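PDB 4Z6M: homoprotocatechuate 2,3-dioxygenase from Brevibacterium fuscum, which catalyses the iron(II)-dependent ring-opening of homoprotocatechuate (3,4-dihydroxyphenylacetate) by molecular oxygen, an extradiol cleavage beside the catechol hydroxyls. Local coordinates for residues Leu150-His155 / Ala216-Glu221. The protein carries 1 engineered substitution. Sequence-based numbering, arbitrary orientation.
Sequences LVRLDH and AFSTHE. With FE2 (Fe (II) ion), chain E.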
loop_
_atom_site.group_PDB
_atom_site.type_symbol
_atom_site.label_atom_id
_atom_site.label_comp_id
_atom_site.label_asym_id
_atom_site.label_seq_id
_atom_site.Cartn_x
_atom_site.Cartn_y
_atom_site.Cartn_z
ATOM N N LEU A 150 10.537 5.643 9.386
ATOM C CA LEU A 150 10.559 4.860 10.603
ATOM C C LEU A 150 9.736 5.537 11.671
ATOM O O LEU A 150 10.015 6.656 12.082
ATOM C CB LEU A 150 12.000 4.677 11.061
ATOM C CG LEU A 150 12.950 4.106 9.998
ATOM C CD1 LEU A 150 14.314 3.835 10.623
ATOM C CD2 LEU A 150 12.411 2.830 9.379
ATOM N N VAL A 151 8.696 4.862 12.123
ATOM C CA VAL A 151 7.659 5.507 12.938
ATOM C C VAL A 151 7.753 5.244 14.439
ATOM O O VAL A 151 7.324 6.086 15.219
ATOM C CB VAL A 151 6.245 5.184 12.399
ATOM C CG1 VAL A 151 6.133 5.599 10.941
ATOM C CG2 VAL A 151 5.879 3.725 12.557
ATOM N N ARG A 152 8.332 4.102 14.833
ATOM C CA ARG A 152 8.474 3.742 16.248
ATOM C C ARG A 152 9.748 2.941 16.423
ATOM O O ARG A 152 10.196 2.278 15.479
ATOM C CB ARG A 152 7.316 2.875 16.739
ATOM C CG ARG A 152 5.980 3.581 16.867
ATOM C CD ARG A 152 4.946 2.656 17.488
ATOM N NE ARG A 152 4.642 1.547 16.588
ATOM C CZ ARG A 152 3.829 1.634 15.541
ATOM N NH1 ARG A 152 3.209 2.776 15.267
ATOM N NH2 ARG A 152 3.614 0.571 14.770
ATOM N N LEU A 153 10.311 2.972 17.626
ATOM C CA LEU A 153 11.206 1.911 18.057
ATOM C C LEU A 153 10.359 0.710 18.447
ATOM O O LEU A 153 9.434 0.856 19.258
ATOM C CB LEU A 153 12.008 2.368 19.270
ATOM C CG LEU A 153 12.955 1.304 19.828
ATOM C CD1 LEU A 153 14.064 1.004 18.850
ATOM C CD2 LEU A 153 13.495 1.743 21.168
ATOM N N ASP A 154 10.696 -0.467 17.947
ATOM C CA ASP A 154 9.919 -1.656 18.308
ATOM C C ASP A 154 10.557 -2.615 19.308
ATOM O O ASP A 154 9.874 -3.032 20.262
ATOM C CB ASP A 154 9.486 -2.444 17.092
ATOM C CG ASP A 154 8.430 -3.483 17.464
ATOM O OD1 ASP A 154 7.257 -3.102 17.683
ATOM O OD2 ASP A 154 8.796 -4.665 17.615
ATOM N N HIS A 155 11.824 -2.984 19.126
ATOM C CA HIS A 155 12.420 -3.957 20.015
ATOM C C HIS A 155 13.931 -4.027 19.876
ATOM O O HIS A 155 14.523 -3.481 18.940
ATOM C CB HIS A 155 11.827 -5.371 19.768
ATOM C CG HIS A 155 12.101 -5.963 18.409
ATOM N ND1 HIS A 155 11.226 -5.837 17.353
ATOM C CD2 HIS A 155 13.097 -6.769 17.967
ATOM C CE1 HIS A 155 11.689 -6.522 16.318
ATOM N NE2 HIS A 155 12.824 -7.099 16.669
ATOM N N ALA A 216 15.325 -2.819 16.293
ATOM C CA ALA A 216 14.255 -2.794 15.304
ATOM C C ALA A 216 13.387 -1.560 15.404
ATOM O O ALA A 216 12.945 -1.199 16.500
ATOM C CB ALA A 216 13.368 -4.018 15.463
ATOM N N PHE A 217 13.138 -0.956 14.233
ATOM C CA PHE A 217 12.204 0.142 14.086
ATOM C C PHE A 217 11.029 -0.294 13.224
ATOM O O PHE A 217 11.184 -1.090 12.314
ATOM C CB PHE A 217 12.869 1.335 13.418
ATOM C CG PHE A 217 13.871 2.025 14.286
ATOM C CD1 PHE A 217 15.204 1.620 14.278
ATOM C CD2 PHE A 217 13.485 3.090 15.094
ATOM C CE1 PHE A 217 16.123 2.252 15.083
ATOM C CE2 PHE A 217 14.412 3.725 15.899
ATOM C CZ PHE A 217 15.723 3.293 15.891
ATOM N N SER A 218 9.857 0.270 13.512
ATOM C CA SER A 218 8.623 0.013 12.754
ATOM C C SER A 218 8.429 1.005 11.622
ATOM O O SER A 218 8.875 2.142 11.708
ATOM C CB SER A 218 7.386 0.117 13.653
ATOM O OG SER A 218 7.451 -0.738 14.773
ATOM N N THR A 219 7.701 0.577 10.594
ATOM C CA THR A 219 7.074 1.475 9.634
ATOM C C THR A 219 5.552 1.312 9.737
ATOM O O THR A 219 5.046 0.385 10.377
ATOM C CB THR A 219 7.467 1.123 8.187
ATOM O OG1 THR A 219 7.064 -0.230 7.911
ATOM C CG2 THR A 219 8.967 1.291 7.960
ATOM N N HIS A 220 4.822 2.193 9.066
ATOM C CA HIS A 220 3.378 2.060 8.968
ATOM C C HIS A 220 2.976 0.884 8.096
ATOM O O HIS A 220 2.105 0.092 8.474
ATOM C CB HIS A 220 2.753 3.343 8.397
ATOM C CG HIS A 220 2.718 4.476 9.361
ATOM N ND1 HIS A 220 3.132 5.746 9.013
ATOM C CD2 HIS A 220 2.319 4.537 10.652
ATOM C CE1 HIS A 220 2.987 6.544 10.053
ATOM N NE2 HIS A 220 2.492 5.838 11.057
ATOM N N GLU A 221 3.594 0.792 6.923
ATOM C CA GLU A 221 3.133 -0.126 5.891
ATOM C C GLU A 221 4.293 -0.875 5.255
ATOM O O GLU A 221 5.462 -0.527 5.402
ATOM C CB GLU A 221 2.275 0.614 4.836
ATOM C CG GLU A 221 1.013 1.216 5.463
ATOM C CD GLU A 221 -0.105 1.582 4.525
ATOM O OE1 GLU A 221 0.137 1.677 3.310
ATOM O OE2 GLU A 221 -1.233 1.783 4.998
HETATM FE FE FE2 E . 13.711 -8.721 15.446
HETATM O O HOH W 1 5.071 -2.317 14.162
HETATM O O HOH W 2 6.571 -0.496 17.693
HETATM O O HOH W 3 11.771 -9.271 14.676
HETATM O O HOH W 4 13.542 -9.992 17.183
HETATM O O HOH W 5 14.366 -10.532 14.361
#
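With chi1 at 64°, CG of His-155 sits between its own backbone N and carbonyl carbon, and one face of the ring comes down over Ala-216: the methyl CB packs against the rim near CE1, 3.1 Å away. Asp-154 has CG anti to its backbone N (chi1 -167°); its OD2 accepts the N-H of His-155 ND1 through the anti lone pair, close to the ring plane, at 2.7 Å. Held by that bond at ND1 and by the iron at NE2, 2.2 Å away, the ring has its rotation fixed, and the carboxylate probably makes NE2 a stronger donor to the metal. His-214 and Glu-267 complete the facial triad of two histidines and one carboxylate, and three waters fill the remaining sites. Strands 152-160 and 211-218 are antiparallel neighbours in the metal-bearing sheet of this glyoxalase-type domain, and a classic beta bulge sets Asp-154 and His-155 both opposite Ala-216. The carbonyl O of Ala-216 accepts from Asp-154 N at 2.8 Å and, weakly, from His-155 N. Leu-153 and Phe-217 share the other side of the sheet, CD1 of Leu-153 lying over the phenyl face, 4.0 Å from CE2. Back among the polar groups, in the conformers modelled here, one water links Asp-154 OD1, Arg-152 NE and Ser-218 OG, while Arg-152 NH1 forms a salt bridge with Glu-57. Further along, Val-151 CG1 presses on the face of His-220, 3.4 Å from CE1, a ring whose two nitrogens are held by Tyr-145 and Glu-57.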